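Local coordinates for amino acid ABC superfamily ATP binding cassette transporter, binding protein (Streptococcus pneumoniae, PDB 4H5G) that binds L-arginine and probably delivers it, as the extracellular substrate-binding protein, to an amino acid ABC transporter in the membrane, at residues A[8-14]-A[48-54]; A[26-30]-A[235-241]; A[112-118]-A[186-192]. Residue numbers count along the deposited sequence, not the author numbering.

Overall arrangement
The chain has the two-lobed type II periplasmic binding protein fold, with arginine bound between the lobes. Contacts 1 and 3 have centres on opposite sides of the chain's centre, about 23 and 22 Å from it and about 44 Å apart. Contact 1 belongs to the lobe with the parallel sheet of strand 13-18, contact 3 to that with the mixed five-strand sheet. Contact 2, centred about 14 Å from the middle, is about 25 Å from contact 1 and about 27 Å from contact 3, centre to centre, and joins the C-terminal end to strand 27-31. It alone includes an arginine-pocket residue, Glu26; the Leu192 side chain of contact 3 is about 13 Å from the ligand.

Contact 1 of 3, residues A[8-14]-A[48-54]; sequences IKQKGKL and IADELGV. With EDO (1,2-ethanediol), chain K.
Val54, Leu14 and Leu52, in that order of buried area, carry this contact, in which the end of one helix and the strand after it meet the end of a second helix; 359 Å² is buried. Residues 8-11 are helical, Gly12 breaks the helix with positive phi (79/11), and Lys13 and Leu14 are extended. Helix 40-52 ends in a Schellman motif with Gly53 (77/33) as its C-prime residue: Val54 N binds Ala49 O at 3.0 Å, and the bond from Gly53 N to Asp50 O, 3.2 Å, is weak. CA atoms of Lys13 and Val54 lie 4.9 Å apart, those of Leu14 and Ala49 5.9 Å.

Val54 (chi1 m) points into residues 8-14. Its CB lies 3.5 Å from Gly12 O, its CG1 3.8 Å from Ile8 O, and its CG2 3.9 Å from Ile8 CG2 and 3.8 Å from Leu14 CB. Leu14 (t, p) reaches the helix: CD2 is 3.8 Å from Ile48 CG2, CD1 4.1 Å from Leu52 CD1. Leu52 (m, t) also touches Ile8, CD1 to CG2 4.2 Å, and Val214 of helix 209-225. Two waters link Lys9 NZ to Leu52 O, and 1,2-ethanediol O1 donates to Glu51 OE2 (2.8 Å).

Backbone hydrogen bonds of Gly12 and Leu14 with Lys55, and of Leu14 with Glu57, place strand 13-18 parallel beside strand 55-60. Helix 40-52 leads into that neighbour and packs on Leu14, completing a beta-alpha-beta crossover, with hairpin 27-38 inserted in the connection, of the type II periplasmic binding protein fold.

Contact 2 of 3, residues A[26-30]-A[235-241]; sequences EFQSL and AASLTEV
Glu26 opens residues 26-30 with its CA-to-CB bond turned away from residues 235-241, and its OE2 is hydrogen-bonded to NH1 of the bound arginine. Phe27 (chi1 p) faces the other way and has the largest area buried here, 99 Å² of it. Its ring edge meets Leu238 CB, 4.0 Å from CZ; CE1 lies 4.1 Å from Ala235 CB and CD2 3.9 Å from Glu240 CB. A type I turn from Ala235 to Leu238, closed by Leu238 N to Ala235 O at 3.0 Å, brings Ala235 and Leu238 to the ring, and the extended residues 238-240 carry Glu240 to it.

Gln28 makes the main-chain link: Val241 N donates to Gln28 O (2.9 Å, 159° at the hydrogen), and Glu240 CA makes a CA-H...O contact of 3.2 Å to the same oxygen. Water 3, 3.1 Å from Gln28 N and 2.6 Å from Glu240 OE2, adds a bridge. The tail thus lies along strand 27-31 of the two-stranded antiparallel hairpin, whose other strand, 34-38, pairs through Val38 with Phe27 and through Gln36 with Ser29. In this solute-binding fold the contact brings the C-terminal tail, which follows helix 227-235, back to a hairpin near the N terminus.

Ser29 CA and Glu240 CA are 4.7 Å apart. With chi1 t, Ser29 OG donates to Thr239 O at 2.6 Å. Leu30 N reaches that same carbonyl through water 4, which is 2.9 Å from Leu30 N and 2.9 Å from Thr239 O, while Leu30 CD2 and Val241 CG2 graze each other at 4.5 Å.

Contact 3 of 3, residues A[112-118]-A[186-192]; sequences VEKYKDL and AVATVSL
An inverse gamma turn centred on Tyr115 (-93/71) and a helix N-cap at Asp117 shape residues 112-118 in this contact, which lies at the edge of the mixed sheet where strand 185-187 ends. Residues 112-114 coil helically but lack the repeating backbone hydrogen bonds of a helix; Asp117 precedes helix 118-122 and caps it with its side chain. Residues 186-187 finish the edge strand, and 188-192 leave it as a loop. In CA register, Val112 faces Ala188 at 5.5 Å and Lys116 faces Val190 at 5.3 Å; 438 Å² is buried.

Apolar side chains meet at either end. Val112 (chi1 t) sets CG2 3.6 Å from Ala186 CB; Leu118 (m, t) brings CD2 to 3.4 Å from both Val190 CG2 and Leu192 CD2. Between them Val190 (chi1 p) packs on backbone carbonyls, its CG1 3.1 Å from Tyr115 O and its CB 3.6 Å from Lys116 O.

Backbone hydrogen bonds of Ala186 with Val107 and of Ala188 with Phe105 make residues 186-188 the outer, antiparallel partner of strand 103-108. With the CA register above, this means that the chain turns back after strand 103-108, so that residues 112-118 run in the same direction as residues 186-192.

Between the segments the polar link runs through water. Water 5 donates to Val112 O (2.7 Å) and Tyr115 O (2.6 Å) and accepts from Thr189 N (2.9 Å). Water 6 joins Val112 O at 2.9 Å to Thr189 OG1 at 2.8 Å, and water 7 joins Lys116 O at 2.8 Å to Thr189 OG1 at 2.6 Å.

Contact 1 of 3, residues A[8-14]-A[48-54]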
loop_
_atom_site.group_PDB
_atom_site.type_symbol
_atom_site.label_atom_id
_atom_site.label_comp_id
_atom_site.label_asym_id
_atom_site.label_seq_id
_atom_site.Cartn_x
_atom_site.Cartn_y
_atom_site.Cartn_z
ATOM N N ILE A 8 10.447 -21.794 -6.238
ATOM C CA ILE A 8 9.041 -21.410 -6.412
ATOM C C ILE A 8 8.327 -22.400 -7.342
ATOM O O ILE A 8 7.216 -22.868 -7.051
ATOM C CB ILE A 8 8.917 -19.942 -6.917
ATOM C CG1 ILE A 8 9.172 -18.979 -5.748
ATOM C CG2 ILE A 8 7.532 -19.695 -7.528
ATOM C CD1 ILE A 8 9.595 -17.561 -6.170
ATOM N N LYS A 9 8.975 -22.741 -8.452
ATOM C CA LYS A 9 8.413 -23.734 -9.371
ATOM C C LYS A 9 8.195 -25.093 -8.727
ATOM O O LYS A 9 7.196 -25.776 -8.998
ATOM C CB LYS A 9 9.315 -23.896 -10.598
ATOM C CG LYS A 9 9.356 -22.686 -11.519
ATOM C CD LYS A 9 10.408 -22.909 -12.600
ATOM C CE LYS A 9 10.026 -24.056 -13.526
ATOM N NZ LYS A 9 8.872 -23.711 -14.412
ATOM N N GLN A 10 9.136 -25.491 -7.882
ATOM C CA GLN A 10 9.038 -26.778 -7.213
ATOM C C GLN A 10 7.872 -26.856 -6.249
ATOM O O GLN A 10 7.172 -27.859 -6.202
ATOM C CB GLN A 10 10.311 -27.089 -6.441
ATOM C CG GLN A 10 10.084 -28.170 -5.414
ATOM C CD GLN A 10 11.355 -28.730 -4.882
ATOM O OE1 GLN A 10 11.693 -28.529 -3.713
ATOM N NE2 GLN A 10 12.082 -29.443 -5.730
ATOM N N LYS A 11 7.679 -25.806 -5.464
ATOM C CA LYS A 11 6.608 -25.822 -4.468
ATOM C C LYS A 11 5.257 -25.535 -5.124
ATOM O O LYS A 11 4.198 -25.768 -4.533
ATOM C CB LYS A 11 6.909 -24.894 -3.280
ATOM C CG LYS A 11 6.819 -23.443 -3.586
ATOM C CD LYS A 11 7.378 -22.614 -2.435
ATOM C CE LYS A 11 6.914 -21.161 -2.571
ATOM N NZ LYS A 11 7.724 -20.224 -1.762
ATOM N N GLY A 12 5.298 -25.055 -6.360
ATOM C CA GLY A 12 4.094 -24.901 -7.164
ATOM C C GLY A 12 3.276 -23.666 -6.817
ATOM O O GLY A 12 2.148 -23.508 -7.278
ATOM N N LYS A 13 3.843 -22.776 -6.013
ATOM C CA LYS A 13 3.107 -21.575 -5.619
ATOM C C LYS A 13 4.011 -20.383 -5.357
ATOM O O LYS A 13 5.158 -20.542 -4.949
ATOM C CB LYS A 13 2.269 -21.858 -4.380
ATOM C CG LYS A 13 3.083 -22.202 -3.152
ATOM C CD LYS A 13 2.192 -22.378 -1.917
ATOM C CE LYS A 13 2.972 -23.017 -0.774
ATOM N NZ LYS A 13 4.266 -22.309 -0.502
ATOM N N LEU A 14 3.473 -19.189 -5.580
ATOM C CA LEU A 14 4.174 -17.945 -5.263
ATOM C C LEU A 14 3.479 -17.325 -4.058
ATOM O O LEU A 14 2.303 -16.978 -4.137
ATOM C CB LEU A 14 4.075 -16.992 -6.452
ATOM C CG LEU A 14 4.671 -15.599 -6.249
ATOM C CD1 LEU A 14 6.212 -15.647 -6.245
ATOM C CD2 LEU A 14 4.161 -14.644 -7.345
ATOM N N ILE A 48 2.388 -12.065 -12.022
ATOM C CA ILE A 48 3.738 -12.576 -11.755
ATOM C C ILE A 48 3.677 -14.098 -11.589
ATOM O O ILE A 48 4.503 -14.836 -12.139
ATOM C CB ILE A 48 4.360 -11.909 -10.506
ATOM C CG1 ILE A 48 4.550 -10.403 -10.738
ATOM C CG2 ILE A 48 5.714 -12.562 -10.162
ATOM C CD1 ILE A 48 4.803 -9.619 -9.451
ATOM N N ALA A 49 2.687 -14.558 -10.825
ATOM C CA ALA A 49 2.470 -15.997 -10.618
ATOM C C ALA A 49 2.220 -16.682 -11.948
ATOM O O ALA A 49 2.776 -17.750 -12.213
ATOM C CB ALA A 49 1.296 -16.240 -9.641
ATOM N N ASP A 50 1.397 -16.062 -12.798
ATOM C CA ASP A 50 1.108 -16.609 -14.129
ATOM C C ASP A 50 2.359 -16.719 -14.995
ATOM O O ASP A 50 2.538 -17.686 -15.729
ATOM C CB ASP A 50 0.055 -15.749 -14.869
ATOM C CG ASP A 50 -1.339 -15.863 -14.267
ATOM O OD1 ASP A 50 -1.580 -16.779 -13.463
ATOM O OD2 ASP A 50 -2.204 -15.026 -14.615
ATOM N N GLU A 51 3.214 -15.709 -14.920
ATOM C CA GLU A 51 4.450 -15.720 -15.704
ATOM C C GLU A 51 5.337 -16.882 -15.264
ATOM O O GLU A 51 5.966 -17.535 -16.094
ATOM C CB GLU A 51 5.201 -14.392 -15.530
ATOM C CG GLU A 51 6.376 -14.201 -16.478
ATOM C CD GLU A 51 5.934 -13.881 -17.900
ATOM O OE1 GLU A 51 4.925 -13.173 -18.077
ATOM O OE2 GLU A 51 6.588 -14.344 -18.846
ATOM N N LEU A 52 5.361 -17.148 -13.959
ATOM C CA LEU A 52 6.191 -18.224 -13.395
ATOM C C LEU A 52 5.564 -19.597 -13.578
ATOM O O LEU A 52 6.234 -20.620 -13.401
ATOM C CB LEU A 52 6.448 -17.973 -11.908
ATOM C CG LEU A 52 7.430 -16.835 -11.625
ATOM C CD1 LEU A 52 7.350 -16.408 -10.162
ATOM C CD2 LEU A 52 8.862 -17.258 -11.984
ATOM N N GLY A 53 4.275 -19.611 -13.911
ATOM C CA GLY A 53 3.536 -20.852 -14.104
ATOM C C GLY A 53 3.149 -21.540 -12.802
ATOM O O GLY A 53 3.110 -22.763 -12.743
ATOM N N VAL A 54 2.871 -20.751 -11.761
ATOM C CA VAL A 54 2.515 -21.302 -10.443
ATOM C C VAL A 54 1.252 -20.654 -9.885
ATOM O O VAL A 54 0.791 -19.626 -10.390
ATOM C CB VAL A 54 3.659 -21.130 -9.416
ATOM C CG1 VAL A 54 4.925 -21.854 -9.880
ATOM C CG2 VAL A 54 3.950 -19.639 -9.154
HETATM C C1 EDO K . 6.804 -14.113 -22.787
HETATM O O1 EDO K . 7.183 -14.669 -21.520
HETATM C C2 EDO K . 7.120 -12.623 -22.857
HETATM O O2 EDO K . 8.318 -12.393 -23.612
HETATM O O HOH W 1 8.416 -20.835 -14.913
HETATM O O HOH W 2 6.414 -23.549 -13.236
#

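Contact 2 of 3, residues A[26-30]-A[235-241]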
loop_
_atom_site.group_PDB
_atom_site.type_symbol
_atom_site.label_atom_id
_atom_site.label_comp_id
_atom_site.label_asym_id
_atom_site.label_seq_id
_atom_site.Cartn_x
_atom_site.Cartn_y
_atom_site.Cartn_z
ATOM N N GLU A 26 -4.897 -3.176 -2.220
ATOM C CA GLU A 26 -5.386 -4.482 -1.753
ATOM C C GLU A 26 -6.443 -4.279 -0.676
ATOM O O GLU A 26 -6.307 -3.414 0.197
ATOM C CB GLU A 26 -4.252 -5.355 -1.206
ATOM C CG GLU A 26 -3.350 -4.672 -0.190
ATOM C CD GLU A 26 -2.169 -3.996 -0.853
ATOM O OE1 GLU A 26 -1.711 -4.514 -1.898
ATOM O OE2 GLU A 26 -1.696 -2.955 -0.346
ATOM N N PHE A 27 -7.494 -5.095 -0.735
ATOM C CA PHE A 27 -8.601 -4.986 0.198
ATOM C C PHE A 27 -9.487 -6.211 0.109
ATOM O O PHE A 27 -9.258 -7.083 -0.724
ATOM C CB PHE A 27 -9.425 -3.702 -0.039
ATOM C CG PHE A 27 -10.010 -3.568 -1.431
ATOM C CD1 PHE A 27 -9.209 -3.242 -2.505
ATOM C CD2 PHE A 27 -11.374 -3.717 -1.649
ATOM C CE1 PHE A 27 -9.745 -3.082 -3.780
ATOM C CE2 PHE A 27 -11.921 -3.562 -2.925
ATOM C CZ PHE A 27 -11.107 -3.243 -3.988
ATOM N N GLN A 28 -10.491 -6.273 0.972
ATOM C CA GLN A 28 -11.406 -7.407 0.986
ATOM C C GLN A 28 -12.678 -7.059 0.259
ATOM O O GLN A 28 -13.248 -5.991 0.478
ATOM C CB GLN A 28 -11.747 -7.788 2.424
ATOM C CG GLN A 28 -10.526 -7.975 3.286
ATOM C CD GLN A 28 -10.296 -9.414 3.653
ATOM O OE1 GLN A 28 -10.257 -10.289 2.788
ATOM N NE2 GLN A 28 -10.160 -9.675 4.947
ATOM N N SER A 29 -13.143 -7.979 -0.581
ATOM C CA SER A 29 -14.383 -7.780 -1.316
ATOM C C SER A 29 -15.150 -9.087 -1.446
ATOM O O SER A 29 -14.556 -10.164 -1.537
ATOM C CB SER A 29 -14.078 -7.196 -2.699
ATOM O OG SER A 29 -15.266 -6.773 -3.340
ATOM N N LEU A 30 -16.473 -8.975 -1.443
ATOM C CA LEU A 30 -17.367 -10.113 -1.635
ATOM C C LEU A 30 -17.368 -10.508 -3.109
ATOM O O LEU A 30 -18.004 -9.850 -3.931
ATOM C CB LEU A 30 -18.786 -9.727 -1.207
ATOM C CG LEU A 30 -19.471 -10.347 0.015
ATOM C CD1 LEU A 30 -20.640 -11.227 -0.418
ATOM C CD2 LEU A 30 -18.498 -11.128 0.891
ATOM N N ALA A 235 -10.382 -1.749 -9.748
ATOM C CA ALA A 235 -10.516 -1.988 -8.308
ATOM C C ALA A 235 -11.462 -0.978 -7.680
ATOM O O ALA A 235 -12.218 -1.299 -6.761
ATOM C CB ALA A 235 -9.133 -1.936 -7.635
ATOM N N ALA A 236 -11.433 0.243 -8.206
ATOM C CA ALA A 236 -12.274 1.325 -7.693
ATOM C C ALA A 236 -13.770 1.060 -7.827
ATOM O O ALA A 236 -14.569 1.683 -7.135
ATOM C CB ALA A 236 -11.900 2.650 -8.347
ATOM N N SER A 237 -14.151 0.129 -8.698
ATOM C CA SER A 237 -15.563 -0.166 -8.921
ATOM C C SER A 237 -16.060 -1.319 -8.051
ATOM O O SER A 237 -17.228 -1.690 -8.115
ATOM C CB SER A 237 -15.829 -0.464 -10.400
ATOM O OG SER A 237 -15.508 -1.801 -10.725
ATOM N N LEU A 238 -15.172 -1.881 -7.236
ATOM C CA LEU A 238 -15.545 -2.956 -6.315
ATOM C C LEU A 238 -15.960 -2.409 -4.952
ATOM O O LEU A 238 -15.453 -1.382 -4.504
ATOM C CB LEU A 238 -14.381 -3.925 -6.126
ATOM C CG LEU A 238 -13.833 -4.616 -7.368
ATOM C CD1 LEU A 238 -12.832 -5.697 -6.962
ATOM C CD2 LEU A 238 -14.963 -5.194 -8.221
ATOM N N THR A 239 -16.878 -3.110 -4.290
ATOM C CA THR A 239 -17.280 -2.757 -2.933
ATOM C C THR A 239 -16.383 -3.482 -1.938
ATOM O O THR A 239 -16.069 -4.661 -2.118
ATOM C CB THR A 239 -18.736 -3.170 -2.678
ATOM O OG1 THR A 239 -19.592 -2.485 -3.599
ATOM C CG2 THR A 239 -19.163 -2.839 -1.254
ATOM N N GLU A 240 -15.971 -2.796 -0.877
ATOM C CA GLU A 240 -15.119 -3.362 0.173
ATOM C C GLU A 240 -15.958 -3.860 1.350
ATOM O O GLU A 240 -16.998 -3.284 1.655
ATOM C CB GLU A 240 -14.107 -2.313 0.671
ATOM C CG GLU A 240 -13.096 -2.838 1.704
ATOM C CD GLU A 240 -12.036 -1.807 2.102
ATOM O OE1 GLU A 240 -12.025 -0.700 1.530
ATOM O OE2 GLU A 240 -11.208 -2.110 2.988
ATOM N N VAL A 241 -15.480 -4.896 2.025
ATOM C CA VAL A 241 -16.151 -5.423 3.205
ATOM C C VAL A 241 -15.986 -4.480 4.391
ATOM O O VAL A 241 -14.866 -4.165 4.790
ATOM C CB VAL A 241 -15.587 -6.808 3.569
ATOM C CG1 VAL A 241 -16.116 -7.263 4.921
ATOM C CG2 VAL A 241 -15.920 -7.818 2.475
HETATM O O HOH W 3 -10.354 -4.541 3.547
HETATM O O HOH W 4 -17.885 -6.503 -0.764
#

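Contact 3 of 3, residues A[112-118]-A[186-192]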
loop_
_atom_site.group_PDB
_atom_site.type_symbol
_atom_site.label_atom_id
_atom_site.label_comp_id
_atom_site.label_asym_id
_atom_site.label_seq_id
_atom_site.Cartn_x
_atom_site.Cartn_y
_atom_site.Cartn_z
ATOM N N VAL A 112 -12.447 20.664 4.918
ATOM C CA VAL A 112 -11.525 20.915 3.809
ATOM C C VAL A 112 -11.029 22.364 3.801
ATOM O O VAL A 112 -9.856 22.623 3.535
ATOM C CB VAL A 112 -12.140 20.536 2.450
ATOM C CG1 VAL A 112 -11.219 20.940 1.301
ATOM C CG2 VAL A 112 -12.407 19.040 2.400
ATOM N N GLU A 113 -11.914 23.306 4.108
ATOM C CA GLU A 113 -11.521 24.715 4.122
ATOM C C GLU A 113 -10.650 25.015 5.326
ATOM O O GLU A 113 -9.904 25.991 5.353
ATOM C CB GLU A 113 -12.751 25.628 4.109
ATOM C CG GLU A 113 -13.495 25.604 2.801
ATOM C CD GLU A 113 -12.586 25.895 1.626
ATOM O OE1 GLU A 113 -11.910 26.945 1.639
ATOM O OE2 GLU A 113 -12.536 25.063 0.695
ATOM N N LYS A 114 -10.730 24.144 6.318
ATOM C CA LYS A 114 -10.063 24.376 7.585
ATOM C C LYS A 114 -8.582 23.999 7.537
ATOM O O LYS A 114 -7.725 24.752 8.002
ATOM C CB LYS A 114 -10.767 23.561 8.660
ATOM C CG LYS A 114 -10.158 23.673 10.023
ATOM C CD LYS A 114 -10.933 22.811 10.988
ATOM C CE LYS A 114 -10.399 22.945 12.386
ATOM N NZ LYS A 114 -11.272 22.174 13.308
ATOM N N TYR A 115 -8.286 22.826 6.983
ATOM C CA TYR A 115 -6.915 22.318 6.952
ATOM C C TYR A 115 -6.219 22.708 5.666
ATOM O O TYR A 115 -5.974 21.873 4.802
ATOM C CB TYR A 115 -6.907 20.799 7.160
ATOM C CG TYR A 115 -7.403 20.450 8.540
ATOM C CD1 TYR A 115 -6.778 20.971 9.652
ATOM C CD2 TYR A 115 -8.519 19.637 8.731
ATOM C CE1 TYR A 115 -7.219 20.686 10.926
ATOM C CE2 TYR A 115 -8.978 19.341 10.008
ATOM C CZ TYR A 115 -8.320 19.866 11.099
ATOM O OH TYR A 115 -8.751 19.607 12.381
ATOM N N LYS A 116 -5.910 23.993 5.551
ATOM C CA LYS A 116 -5.277 24.508 4.344
ATOM C C LYS A 116 -3.765 24.546 4.397
ATOM O O LYS A 116 -3.117 24.598 3.356
ATOM C CB LYS A 116 -5.816 25.892 4.004
ATOM C CG LYS A 116 -7.149 25.825 3.315
ATOM C CD LYS A 116 -7.355 27.001 2.398
ATOM C CE LYS A 116 -8.620 27.702 2.780
ATOM N NZ LYS A 116 -8.634 27.820 4.250
ATOM N N ASP A 117 -3.196 24.534 5.599
ATOM C CA ASP A 117 -1.740 24.578 5.725
ATOM C C ASP A 117 -1.250 23.596 6.770
ATOM O O ASP A 117 -2.048 22.949 7.443
ATOM C CB ASP A 117 -1.256 26.002 6.025
ATOM C CG ASP A 117 -1.634 26.487 7.427
ATOM O OD1 ASP A 117 -2.497 25.872 8.097
ATOM O OD2 ASP A 117 -1.062 27.507 7.854
ATOM N N LEU A 118 0.065 23.473 6.895
ATOM C CA LEU A 118 0.630 22.564 7.881
ATOM C C LEU A 118 0.420 23.055 9.310
ATOM O O LEU A 118 0.279 22.248 10.233
ATOM C CB LEU A 118 2.115 22.344 7.613
ATOM C CG LEU A 118 2.427 21.687 6.272
ATOM C CD1 LEU A 118 3.876 21.233 6.238
ATOM C CD2 LEU A 118 1.486 20.527 6.032
ATOM N N ALA A 186 -13.231 13.581 2.530
ATOM C CA ALA A 186 -12.611 14.292 1.424
ATOM C C ALA A 186 -11.103 14.295 1.569
ATOM O O ALA A 186 -10.580 14.056 2.646
ATOM C CB ALA A 186 -13.141 15.718 1.351
ATOM N N VAL A 187 -10.410 14.572 0.477
ATOM C CA VAL A 187 -8.961 14.705 0.521
ATOM C C VAL A 187 -8.609 16.164 0.808
ATOM O O VAL A 187 -9.098 17.065 0.131
ATOM C CB VAL A 187 -8.353 14.258 -0.810
ATOM C CG1 VAL A 187 -6.824 14.362 -0.770
ATOM C CG2 VAL A 187 -8.807 12.829 -1.144
ATOM N N ALA A 188 -7.773 16.395 1.822
ATOM C CA ALA A 188 -7.359 17.753 2.201
ATOM C C ALA A 188 -6.549 18.381 1.068
ATOM O O ALA A 188 -5.941 17.667 0.280
ATOM C CB ALA A 188 -6.550 17.718 3.481
ATOM N N THR A 189 -6.538 19.712 0.993
ATOM C CA THR A 189 -5.784 20.419 -0.049
ATOM C C THR A 189 -4.336 20.682 0.356
ATOM O O THR A 189 -3.577 21.290 -0.397
ATOM C CB THR A 189 -6.422 21.768 -0.399
ATOM O OG1 THR A 189 -6.502 22.573 0.784
ATOM C CG2 THR A 189 -7.820 21.579 -0.975
ATOM N N VAL A 190 -3.967 20.244 1.553
ATOM C CA VAL A 190 -2.620 20.469 2.066
ATOM C C VAL A 190 -1.884 19.144 2.016
ATOM O O VAL A 190 -2.484 18.108 2.260
ATOM C CB VAL A 190 -2.678 20.981 3.530
ATOM C CG1 VAL A 190 -3.513 20.047 4.412
ATOM C CG2 VAL A 190 -1.295 21.157 4.095
ATOM N N SER A 191 -0.598 19.161 1.680
ATOM C CA SER A 191 0.184 17.927 1.728
ATOM C C SER A 191 1.594 18.170 2.256
ATOM O O SER A 191 2.129 19.273 2.153
ATOM C CB SER A 191 0.218 17.237 0.363
ATOM O OG SER A 191 0.825 18.054 -0.609
ATOM N N LEU A 192 2.183 17.134 2.840
ATOM C CA LEU A 192 3.536 17.233 3.374
ATOM C C LEU A 192 4.561 17.230 2.249
ATOM O O LEU A 192 4.259 16.832 1.130
ATOM C CB LEU A 192 3.811 16.088 4.356
ATOM C CG LEU A 192 3.068 16.263 5.680
ATOM C CD1 LEU A 192 3.488 15.230 6.699
ATOM C CD2 LEU A 192 3.333 17.647 6.231
HETATM O O HOH W 5 -7.780 20.861 3.291
HETATM O O HOH W 6 -8.825 24.025 1.249
HETATM O O HOH W 7 -4.543 24.259 0.939
#